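Local coordinates for protein cytochrome P450 268A2 Cyp268A2 (Mycobacterium marinum, PDB 6BLD) that holds a haem group within the mostly helical cytochrome P450 fold and binds (3E,5E)-6,10-dimethylundeca-3,5,9-trien-2-one in a pocket beside it, at residues F80-G85 / F311-A316; N136-V141 / F386-V391; A186-A191 / G406-A411. All blocks are in the same frame, centred on the assembly; numbering follows the deposited sequence.

Contact 1 of 3, residues F80-G85 / F311-A316. With HEM (protoporphyrin IX containing Fe), chain B; DXJ ((3E,5E)-6,10-dimethylundeca-3,5,9-trien-2-one), chain C.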
loop_
_atom_site.group_PDB
_atom_site.type_symbol
_atom_site.label_atom_id
_atom_site.label_comp_id
_atom_site.label_asym_id
_atom_site.label_seq_id
_atom_site.Cartn_x
_atom_site.Cartn_y
_atom_site.Cartn_z
ATOM N N PHE A 80 6.740 -17.304 -9.630
ATOM C CA PHE A 80 6.886 -15.851 -9.667
ATOM C C PHE A 80 7.505 -15.399 -8.348
ATOM O O PHE A 80 6.817 -15.282 -7.330
ATOM C CB PHE A 80 5.540 -15.186 -9.928
ATOM C CG PHE A 80 4.887 -15.638 -11.204
ATOM C CD1 PHE A 80 5.282 -15.111 -12.423
ATOM C CD2 PHE A 80 3.894 -16.603 -11.186
ATOM C CE1 PHE A 80 4.689 -15.530 -13.600
ATOM C CE2 PHE A 80 3.298 -17.025 -12.358
ATOM C CZ PHE A 80 3.695 -16.489 -13.567
ATOM N N LEU A 81 8.807 -15.133 -8.377
ATOM C CA LEU A 81 9.577 -14.855 -7.176
ATOM C C LEU A 81 9.499 -13.385 -6.786
ATOM O O LEU A 81 9.313 -12.502 -7.627
ATOM C CB LEU A 81 11.043 -15.242 -7.374
ATOM C CG LEU A 81 11.330 -16.600 -8.009
ATOM C CD1 LEU A 81 12.823 -16.743 -8.257
ATOM C CD2 LEU A 81 10.820 -17.718 -7.119
ATOM N N SER A 82 9.657 -13.134 -5.487
ATOM C CA SER A 82 9.777 -11.787 -4.952
ATOM C C SER A 82 11.211 -11.421 -4.593
ATOM O O SER A 82 11.495 -10.239 -4.373
ATOM C CB SER A 82 8.889 -11.628 -3.709
ATOM O OG SER A 82 7.513 -11.659 -4.049
ATOM N N GLY A 83 12.116 -12.398 -4.541
ATOM C CA GLY A 83 13.484 -12.180 -4.108
ATOM C C GLY A 83 14.365 -11.425 -5.077
ATOM O O GLY A 83 15.524 -11.154 -4.747
ATOM N N ASN A 84 13.863 -11.080 -6.262
ATOM C CA ASN A 84 14.606 -10.280 -7.227
ATOM C C ASN A 84 13.995 -8.891 -7.393
ATOM O O ASN A 84 14.157 -8.256 -8.437
ATOM C CB ASN A 84 14.681 -10.995 -8.575
ATOM C CG ASN A 84 15.275 -12.385 -8.466
ATOM O OD1 ASN A 84 14.601 -13.382 -8.725
ATOM N ND2 ASN A 84 16.545 -12.459 -8.082
ATOM N N GLY A 85 13.296 -8.414 -6.377
ATOM C CA GLY A 85 12.640 -7.124 -6.432
ATOM C C GLY A 85 11.150 -7.254 -6.684
ATOM O O GLY A 85 10.684 -8.150 -7.399
ATOM N N PHE A 311 2.641 -4.212 -7.987
ATOM C CA PHE A 311 3.713 -5.003 -7.409
ATOM C C PHE A 311 4.145 -5.991 -8.480
ATOM O O PHE A 311 3.326 -6.442 -9.285
ATOM C CB PHE A 311 3.284 -5.738 -6.132
ATOM C CG PHE A 311 3.622 -5.005 -4.862
ATOM C CD1 PHE A 311 4.838 -4.350 -4.722
ATOM C CD2 PHE A 311 2.724 -4.974 -3.807
ATOM C CE1 PHE A 311 5.147 -3.676 -3.549
ATOM C CE2 PHE A 311 3.029 -4.303 -2.634
ATOM C CZ PHE A 311 4.241 -3.652 -2.506
ATOM N N ARG A 312 5.430 -6.310 -8.504
ATOM C CA ARG A 312 5.966 -7.138 -9.572
ATOM C C ARG A 312 6.603 -8.399 -9.005
ATOM O O ARG A 312 6.854 -8.519 -7.803
ATOM C CB ARG A 312 6.983 -6.359 -10.416
ATOM C CG ARG A 312 8.374 -6.338 -9.829
ATOM C CD ARG A 312 9.439 -6.277 -10.909
ATOM N NE ARG A 312 10.653 -5.648 -10.402
ATOM C CZ ARG A 312 11.764 -6.304 -10.089
ATOM N NH1 ARG A 312 11.829 -7.619 -10.238
ATOM N NH2 ARG A 312 12.814 -5.641 -9.630
ATOM N N ARG A 313 6.850 -9.350 -9.903
ATOM C CA ARG A 313 7.533 -10.592 -9.582
ATOM C C ARG A 313 8.521 -10.901 -10.699
ATOM O O ARG A 313 8.499 -10.278 -11.765
ATOM C CB ARG A 313 6.548 -11.758 -9.401
ATOM C CG ARG A 313 5.467 -11.529 -8.351
ATOM C CD ARG A 313 6.010 -11.736 -6.947
ATOM N NE ARG A 313 4.952 -11.770 -5.941
ATOM C CZ ARG A 313 4.566 -10.715 -5.230
ATOM N NH1 ARG A 313 5.144 -9.537 -5.421
ATOM N NH2 ARG A 313 3.597 -10.837 -4.330
ATOM N N THR A 314 9.396 -11.870 -10.442
ATOM C CA THR A 314 10.341 -12.369 -11.433
ATOM C C THR A 314 10.096 -13.857 -11.639
ATOM O O THR A 314 10.052 -14.622 -10.669
ATOM C CB THR A 314 11.792 -12.127 -11.000
ATOM O OG1 THR A 314 11.949 -10.768 -10.576
ATOM C CG2 THR A 314 12.745 -12.401 -12.154
ATOM N N ALA A 315 9.932 -14.263 -12.895
ATOM C CA ALA A 315 9.644 -15.658 -13.198
ATOM C C ALA A 315 10.883 -16.514 -12.973
ATOM O O ALA A 315 11.967 -16.202 -13.473
ATOM C CB ALA A 315 9.152 -15.802 -14.637
ATOM N N ALA A 316 10.722 -17.594 -12.207
ATOM C CA ALA A 316 11.813 -18.537 -11.996
ATOM C C ALA A 316 11.887 -19.590 -13.090
ATOM O O ALA A 316 12.936 -20.220 -13.258
ATOM C CB ALA A 316 11.669 -19.221 -10.635
HETATM C CHA HEM B . 1.993 -6.503 2.175
HETATM C CHB HEM B . 2.085 -4.228 6.462
HETATM C CHC HEM B . -2.085 -1.992 5.366
HETATM C CHD HEM B . -1.647 -3.614 0.801
HETATM C C1A HEM B . 2.381 -6.094 3.433
HETATM C C2A HEM B . 3.559 -6.534 4.156
HETATM C C3A HEM B . 3.583 -5.910 5.335
HETATM C C4A HEM B . 2.423 -5.044 5.408
HETATM C CMA HEM B . 4.658 -6.079 6.431
HETATM C CAA HEM B . 4.597 -7.558 3.649
HETATM C CBA HEM B . 4.064 -8.962 3.919
HETATM C CGA HEM B . 4.959 -9.988 3.273
HETATM O O1A HEM B . 4.885 -11.181 3.668
HETATM O O2A HEM B . 5.751 -9.615 2.369
HETATM C C1B HEM B . 0.936 -3.476 6.569
HETATM C C2B HEM B . 0.482 -2.793 7.760
HETATM C C3B HEM B . -0.665 -2.176 7.484
HETATM C C4B HEM B . -0.992 -2.436 6.086
HETATM C CMB HEM B . 1.195 -2.783 9.130
HETATM C CAB HEM B . -1.434 -1.343 8.536
HETATM C CBB HEM B . -2.636 -0.816 8.308
HETATM C C1C HEM B . -2.337 -2.241 4.029
HETATM C C2C HEM B . -3.492 -1.792 3.273
HETATM C C3C HEM B . -3.356 -2.238 2.009
HETATM C C4C HEM B . -2.126 -2.993 1.933
HETATM C CMC HEM B . -4.629 -0.933 3.875
HETATM C CAC HEM B . -4.284 -2.072 0.782
HETATM C CBC HEM B . -5.531 -1.597 0.852
HETATM C C1D HEM B . -0.639 -4.551 0.765
HETATM C C2D HEM B . -0.222 -5.319 -0.389
HETATM C C3D HEM B . 0.785 -6.117 -0.016
HETATM C C4D HEM B . 1.040 -5.885 1.395
HETATM C CMD HEM B . -0.842 -5.216 -1.800
HETATM C CAD HEM B . 1.540 -7.119 -0.919
HETATM C CBD HEM B . 0.694 -8.378 -1.085
HETATM C CGD HEM B . 1.369 -9.362 -2.007
HETATM O O1D HEM B . 0.765 -10.430 -2.285
HETATM O O2D HEM B . 2.506 -9.081 -2.465
HETATM N NA HEM B . 1.712 -5.183 4.230
HETATM N NB HEM B . 0.013 -3.236 5.568
HETATM N NC HEM B . -1.529 -2.972 3.179
HETATM N ND HEM B . 0.151 -4.924 1.833
HETATM FE FE HEM B . -0.057 -4.260 3.762
HETATM C C10 DXJ C . 9.885 1.663 -0.363
HETATM C C13 DXJ C . 11.922 4.236 -2.336
HETATM C C01 DXJ C . 2.627 -2.748 0.757
HETATM C C02 DXJ C . 3.631 -1.599 0.712
HETATM C C03 DXJ C . 4.898 -1.829 0.987
HETATM C C04 DXJ C . 3.161 -0.192 0.344
HETATM C C05 DXJ C . 5.924 -0.698 0.947
HETATM C C06 DXJ C . 7.180 -1.083 0.168
HETATM C C07 DXJ C . 8.343 -0.117 0.392
HETATM C C08 DXJ C . 8.722 0.695 -0.575
HETATM C C09 DXJ C . 9.068 -0.102 1.734
HETATM C C11 DXJ C . 10.408 2.283 -1.401
HETATM C C12 DXJ C . 11.572 3.254 -1.221
HETATM O O14 DXJ C . 12.204 3.245 -0.217
HETATM O O HOH W 1 4.118 -14.474 -6.424
HETATM O O HOH W 2 11.414 -10.720 -8.010
#

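Contact 2 of 3, residues N136-V141 / F386-V391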
loop_
_atom_site.group_PDB
_atom_site.type_symbol
_atom_site.label_atom_id
_atom_site.label_comp_id
_atom_site.label_asym_id
_atom_site.label_seq_id
_atom_site.Cartn_x
_atom_site.Cartn_y
_atom_site.Cartn_z
ATOM N N ASN A 136 -8.097 6.543 19.650
ATOM C CA ASN A 136 -7.341 7.452 18.794
ATOM C C ASN A 136 -8.225 8.041 17.700
ATOM O O ASN A 136 -8.121 9.231 17.384
ATOM C CB ASN A 136 -6.140 6.730 18.185
ATOM C CG ASN A 136 -4.938 6.716 19.110
ATOM O OD1 ASN A 136 -4.756 7.623 19.921
ATOM N ND2 ASN A 136 -4.106 5.686 18.987
ATOM N N ALA A 137 -9.106 7.223 17.118
ATOM C CA ALA A 137 -9.995 7.713 16.068
ATOM C C ALA A 137 -10.938 8.786 16.597
ATOM O O ALA A 137 -11.206 9.781 15.914
ATOM C CB ALA A 137 -10.789 6.554 15.468
ATOM N N LYS A 138 -11.451 8.604 17.813
ATOM C CA LYS A 138 -12.359 9.590 18.387
ATOM C C LYS A 138 -11.662 10.927 18.617
ATOM O O LYS A 138 -12.217 11.985 18.301
ATOM C CB LYS A 138 -12.926 9.056 19.699
ATOM C CG LYS A 138 -14.357 9.429 19.969
ATOM C CD LYS A 138 -14.939 8.553 21.056
ATOM C CE LYS A 138 -16.223 7.944 20.543
ATOM N NZ LYS A 138 -17.182 9.059 20.225
ATOM N N GLY A 139 -10.457 10.899 19.188
ATOM C CA GLY A 139 -9.735 12.135 19.431
ATOM C C GLY A 139 -9.280 12.821 18.159
ATOM O O GLY A 139 -9.210 14.052 18.109
ATOM N N ILE A 140 -8.960 12.045 17.122
ATOM C CA ILE A 140 -8.524 12.636 15.860
ATOM C C ILE A 140 -9.677 13.380 15.195
ATOM O O ILE A 140 -9.524 14.522 14.746
ATOM C CB ILE A 140 -7.934 11.555 14.936
ATOM C CG1 ILE A 140 -6.509 11.211 15.371
ATOM C CG2 ILE A 140 -7.945 12.017 13.487
ATOM C CD1 ILE A 140 -6.063 9.824 14.976
ATOM N N VAL A 141 -10.851 12.745 15.126
ATOM C CA VAL A 141 -12.014 13.410 14.549
ATOM C C VAL A 141 -12.444 14.588 15.415
ATOM O O VAL A 141 -12.931 15.602 14.900
ATOM C CB VAL A 141 -13.161 12.402 14.347
ATOM C CG1 VAL A 141 -14.379 13.085 13.744
ATOM C CG2 VAL A 141 -12.704 11.255 13.460
ATOM N N PHE A 386 -14.039 5.798 10.213
ATOM C CA PHE A 386 -15.257 6.151 9.493
ATOM C C PHE A 386 -16.479 6.110 10.399
ATOM O O PHE A 386 -17.460 6.815 10.139
ATOM C CB PHE A 386 -15.444 5.230 8.287
ATOM C CG PHE A 386 -14.600 5.614 7.105
ATOM C CD1 PHE A 386 -14.892 6.749 6.368
ATOM C CD2 PHE A 386 -13.503 4.850 6.743
ATOM C CE1 PHE A 386 -14.113 7.111 5.284
ATOM C CE2 PHE A 386 -12.719 5.206 5.661
ATOM C CZ PHE A 386 -13.024 6.338 4.932
ATOM N N GLY A 387 -16.439 5.304 11.460
ATOM C CA GLY A 387 -17.505 5.354 12.444
ATOM C C GLY A 387 -17.471 6.633 13.259
ATOM O O GLY A 387 -18.517 7.193 13.596
ATOM N N GLU A 388 -16.268 7.118 13.578
ATOM C CA GLU A 388 -16.148 8.359 14.335
ATOM C C GLU A 388 -16.468 9.574 13.479
ATOM O O GLU A 388 -17.021 10.557 13.986
ATOM C CB GLU A 388 -14.745 8.484 14.930
ATOM C CG GLU A 388 -14.511 7.599 16.136
ATOM C CD GLU A 388 -15.636 7.692 17.149
ATOM O OE1 GLU A 388 -16.120 8.816 17.410
ATOM O OE2 GLU A 388 -16.044 6.640 17.681
ATOM N N LEU A 389 -16.124 9.533 12.189
ATOM C CA LEU A 389 -16.501 10.622 11.297
ATOM C C LEU A 389 -18.013 10.727 11.168
ATOM O O LEU A 389 -18.545 11.825 10.966
ATOM C CB LEU A 389 -15.860 10.429 9.921
ATOM C CG LEU A 389 -14.360 10.720 9.823
ATOM C CD1 LEU A 389 -13.785 10.161 8.528
ATOM C CD2 LEU A 389 -14.083 12.211 9.939
ATOM N N LEU A 390 -18.723 9.605 11.289
ATOM C CA LEU A 390 -20.179 9.637 11.257
ATOM C C LEU A 390 -20.771 9.960 12.624
ATOM O O LEU A 390 -21.881 10.496 12.702
ATOM C CB LEU A 390 -20.723 8.302 10.747
ATOM C CG LEU A 390 -20.408 7.960 9.289
ATOM C CD1 LEU A 390 -21.284 6.818 8.799
ATOM C CD2 LEU A 390 -20.573 9.182 8.403
ATOM N N VAL A 391 -20.053 9.645 13.702
ATOM C CA VAL A 391 -20.541 9.969 15.040
ATOM C C VAL A 391 -20.419 11.465 15.302
ATOM O O VAL A 391 -21.359 12.106 15.786
ATOM C CB VAL A 391 -19.785 9.145 16.100
ATOM C CG1 VAL A 391 -19.771 9.872 17.442
ATOM C CG2 VAL A 391 -20.411 7.768 16.248
#

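Contact 3 of 3, residues A186-A191 / G406-A411. With DXJ ((3E,5E)-6,10-dimethylundeca-3,5,9-trien-2-one), chain C.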
loop_
_atom_site.group_PDB
_atom_site.type_symbol
_atom_site.label_atom_id
_atom_site.label_comp_id
_atom_site.label_asym_id
_atom_site.label_seq_id
_atom_site.Cartn_x
_atom_site.Cartn_y
_atom_site.Cartn_z
ATOM N N ALA A 186 7.130 10.068 2.045
ATOM C CA ALA A 186 8.104 10.509 1.050
ATOM C C ALA A 186 8.596 9.362 0.177
ATOM O O ALA A 186 8.862 9.561 -1.013
ATOM C CB ALA A 186 9.293 11.173 1.745
ATOM N N LEU A 187 8.720 8.159 0.744
ATOM C CA LEU A 187 9.346 7.047 0.038
ATOM C C LEU A 187 8.491 6.497 -1.095
ATOM O O LEU A 187 8.975 5.655 -1.857
ATOM C CB LEU A 187 9.680 5.928 1.026
ATOM C CG LEU A 187 10.715 6.323 2.081
ATOM C CD1 LEU A 187 11.079 5.145 2.968
ATOM C CD2 LEU A 187 11.953 6.902 1.415
ATOM N N VAL A 188 7.244 6.945 -1.230
ATOM C CA VAL A 188 6.392 6.552 -2.341
ATOM C C VAL A 188 5.996 7.742 -3.204
ATOM O O VAL A 188 5.166 7.604 -4.103
ATOM C CB VAL A 188 5.141 5.796 -1.848
ATOM C CG1 VAL A 188 5.546 4.587 -1.012
ATOM C CG2 VAL A 188 4.238 6.729 -1.054
ATOM N N SER A 189 6.584 8.914 -2.955
ATOM C CA SER A 189 6.234 10.137 -3.667
ATOM C C SER A 189 7.387 10.656 -4.521
ATOM O O SER A 189 7.519 11.866 -4.724
ATOM C CB SER A 189 5.781 11.214 -2.682
ATOM O OG SER A 189 4.911 10.681 -1.698
ATOM N N TRP A 190 8.227 9.755 -5.034
ATOM C CA TRP A 190 9.401 10.176 -5.790
ATOM C C TRP A 190 9.059 10.713 -7.175
ATOM O O TRP A 190 9.929 11.307 -7.819
ATOM C CB TRP A 190 10.396 9.018 -5.912
ATOM C CG TRP A 190 9.927 7.874 -6.769
ATOM C CD1 TRP A 190 9.970 7.797 -8.133
ATOM C CD2 TRP A 190 9.362 6.637 -6.317
ATOM N NE1 TRP A 190 9.460 6.595 -8.555
ATOM C CE2 TRP A 190 9.081 5.863 -7.460
ATOM C CE3 TRP A 190 9.065 6.111 -5.056
ATOM C CZ2 TRP A 190 8.517 4.591 -7.380
ATOM C CZ3 TRP A 190 8.504 4.847 -4.979
ATOM C CH2 TRP A 190 8.236 4.102 -6.134
ATOM N N ALA A 191 7.828 10.518 -7.646
ATOM C CA ALA A 191 7.392 11.038 -8.935
ATOM C C ALA A 191 6.470 12.241 -8.795
ATOM O O ALA A 191 5.841 12.646 -9.778
ATOM C CB ALA A 191 6.701 9.938 -9.743
ATOM N N GLY A 406 2.394 9.038 -10.026
ATOM C CA GLY A 406 3.274 7.929 -9.718
ATOM C C GLY A 406 2.683 6.621 -10.183
ATOM O O GLY A 406 1.518 6.534 -10.571
ATOM N N ASN A 407 3.521 5.585 -10.130
ATOM C CA ASN A 407 3.168 4.263 -10.630
ATOM C C ASN A 407 3.115 3.207 -9.532
ATOM O O ASN A 407 3.031 2.013 -9.841
ATOM C CB ASN A 407 4.156 3.828 -11.721
ATOM C CG ASN A 407 5.608 3.888 -11.260
ATOM O OD1 ASN A 407 5.964 3.354 -10.209
ATOM N ND2 ASN A 407 6.454 4.533 -12.057
ATOM N N PHE A 408 3.166 3.608 -8.262
ATOM C CA PHE A 408 3.178 2.656 -7.157
ATOM C C PHE A 408 1.958 2.809 -6.260
ATOM O O PHE A 408 1.212 1.841 -6.077
ATOM C CB PHE A 408 4.473 2.812 -6.345
ATOM C CG PHE A 408 4.624 1.806 -5.232
ATOM C CD1 PHE A 408 4.085 0.533 -5.344
ATOM C CD2 PHE A 408 5.308 2.136 -4.073
ATOM C CE1 PHE A 408 4.223 -0.389 -4.322
ATOM C CE2 PHE A 408 5.454 1.217 -3.046
ATOM C CZ PHE A 408 4.909 -0.049 -3.172
ATOM N N VAL A 409 1.730 3.991 -5.695
ATOM C CA VAL A 409 0.665 4.212 -4.724
ATOM C C VAL A 409 -0.344 5.192 -5.306
ATOM O O VAL A 409 0.038 6.237 -5.847
ATOM C CB VAL A 409 1.221 4.725 -3.382
ATOM C CG1 VAL A 409 0.091 5.192 -2.473
ATOM C CG2 VAL A 409 2.037 3.637 -2.696
ATOM N N HIS A 410 -1.627 4.846 -5.203
ATOM C CA HIS A 410 -2.737 5.726 -5.573
ATOM C C HIS A 410 -2.981 6.662 -4.397
ATOM O O HIS A 410 -3.695 6.333 -3.448
ATOM C CB HIS A 410 -3.976 4.905 -5.913
ATOM C CG HIS A 410 -5.108 5.709 -6.475
ATOM N ND1 HIS A 410 -6.429 5.377 -6.266
ATOM C CD2 HIS A 410 -5.117 6.821 -7.246
ATOM C CE1 HIS A 410 -7.204 6.252 -6.881
ATOM N NE2 HIS A 410 -6.433 7.140 -7.483
ATOM N N ALA A 411 -2.380 7.847 -4.453
ATOM C CA ALA A 411 -2.299 8.723 -3.295
ATOM C C ALA A 411 -2.982 10.057 -3.554
ATOM O O ALA A 411 -3.042 10.542 -4.689
ATOM C CB ALA A 411 -0.839 8.967 -2.894
HETATM C C10 DXJ C . 9.885 1.663 -0.363
HETATM C C13 DXJ C . 11.922 4.236 -2.336
HETATM C C01 DXJ C . 2.627 -2.748 0.757
HETATM C C02 DXJ C . 3.631 -1.599 0.712
HETATM C C03 DXJ C . 4.898 -1.829 0.987
HETATM C C04 DXJ C . 3.161 -0.192 0.344
HETATM C C05 DXJ C . 5.924 -0.698 0.947
HETATM C C06 DXJ C . 7.180 -1.083 0.168
HETATM C C07 DXJ C . 8.343 -0.117 0.392
HETATM C C08 DXJ C . 8.722 0.695 -0.575
HETATM C C09 DXJ C . 9.068 -0.102 1.734
HETATM C C11 DXJ C . 10.408 2.283 -1.401
HETATM C C12 DXJ C . 11.572 3.254 -1.221
HETATM O O14 DXJ C . 12.204 3.245 -0.217
HETATM O O HOH W 3 3.586 6.012 -6.341
HETATM O O HOH W 4 2.356 8.112 -4.190
#

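Contact 1 of 3, residues F80-G85 / F311-A316
Leu81 lays its branched end against the methyl group of Ala316, with Leu81 CD1 3.6 Å from Ala316 CB, and the small alanine lets CG and both methyls come close. On the other face of the sheet, Phe80 CB packs on Arg313 CB at 3.6 Å, while the Phe80 ring extends toward strand 324-326 and meets Phe319 edge to face. Between them the backbones pair antiparallel: Leu81 N donates to Thr314 O at 2.7 Å, and Thr314 N returns a bond to Leu81 O. This short pairing makes 80-81 an edge strand of the mixed sheet of the P450 fold, beside strand 310-315. Arg313, on the latter, links the sheet to the haem. Its chain bends at chi2 (-78°), which sets CD beside Ser82, and the long side chain then brings NH2 to propionate oxygen O2D of the haem, a bond of 2.8 Å and 159° at the hydrogen. Ser82 OG lies 3.0 Å above one face of the Arg313 guanidinium, toward its rim; the small hydroxyl fits there without a hydrogen bond to Arg313. Water 1 joins Arg313 NE to Phe80 O. Arg312 is used differently: end-on, NH1 (3.0 Å) and NH2 (3.2 Å) both hold Asn84 O, NH2 lying on a carbonyl lone pair and NH1 above the carbonyl plane, while NE binds Leu87 O. Gly85 O sits over a face of this guanidinium, and Gly85 itself has phi 102°, a conformation suited to glycine. Thr314 OG1 donates to water 2, which in turn donates to Leu81 O and Gly85 O and so ties the turn 82-85 to the strand. The Asn84 and Thr314 side chains cross at about a right angle.

Contact 2 of 3, residues N136-V141 / F386-V391
Glu388 reaches from one helix to Lys138 and Ala137 on another, in a helix-helix packing in the helical part of the P450 fold. The short segments of helix 123-147 and helix 375-392, which correspond to helices D and L of the family, cross at -44° with their axes 8.8 Å apart. Glu388 CG stands anti to its carbonyl carbon, and the bend at chi2 (-48°) places CD beside Lys138, whose chain the glutamate crosses obliquely. A glutamate suits this spot because its methylene part can pack while its carboxylate reaches the surface: Glu388 CG is 3.9 Å from Ala137 CB, where a small alanine lets the helices approach. One turn further along helix 123-147 from Ala137, the buried Val141 splits its two methyls, CG1 anti to the backbone N and CG2 anti to the carbonyl carbon; CG2 meets Glu388 CB at 3.7 Å and Leu389 CD2 at 3.9 Å. In the exposed Lys138, CG already lies 3.2 Å from Glu388 OE1; bends at chi3 and chi4 then set CE and NZ beside the carboxylate. The ammonium closes a salt bridge: Lys138 NZ lies 3.0 Å from Glu388 OE1, on the syn side and 28° out of the carboxylate plane.

Contact 3 of 3, residues A186-A191 / G406-A411
Val188 pushes its branched side chain into a hollow formed by Phe408 and Val409. Its CG1 touches the Phe408 ring at CD2, 3.9 Å away, and at the neighbouring CE2, while Val188 CB meets Val409 CG2 at 3.9 Å. That hollow has an internal wall of its own, since Val409 CG2 stands 3.8 Å above one face of the Phe408 ring, toward its rim. Beta-branched valines suit the site because their compact, apolar bulk is fixed close to the backbone. Next to this wedge, Trp190 lies at about a right angle to the Phe408 side chain. Its chi1 (68°) puts CG between the backbone N and the carbonyl carbon; the far corner of the indole, CH2, rests 4.0 Å from Phe408 CB, and CZ2 approaches Asn407 OD1. The large indole thus spans from its own segment to Asn407 and Phe408, while its NE1 and the Asn407 amide ND2 both bind Glu89. Where the two backbones come nearest, two small residues meet: Ala191 CB lies 4.0 Å from Gly406 CA, and the backbone angles of Gly406 are themselves suited to glycine. No direct hydrogen bond joins the loops; instead water 3, accepting from Val409 N at 2.8 Å, donates to Val188 O. Phe408 also borders the bound ligand DXJ, its CZ 3.9 Å from C04, as does the neighbouring Leu187, whose O is 3.3 Å from DXJ C13. Segment 186-191 leads out of helix 177-186, with Leu187 packed on helices 201-225 and 247-278 and Val188 on Asp263 of the latter, while 406-411 forms the link between strands 402-404 and 411-418.

Overall arrangement
Along the chain the three contacts interleave: 80-85, 136-141 and 186-191 come first, and their partners 311-316, 386-391 and 406-411 follow in the same order, so the C-terminal part of the chain folds back on the earlier part. Contacts 1 and 3, centres about 20 Å apart, touch where Phe311 CE1 lies 3.5 Å from Phe408 CE1, and both border DXJ, joining the mixed sheet to the loops of the pocket. Contact 2 lies across the chain's centre from contact 1, about 39 Å between centres, and its centre is about 27 Å from that of contact 3; it packs two helices toward the periphery and touches neither other contact.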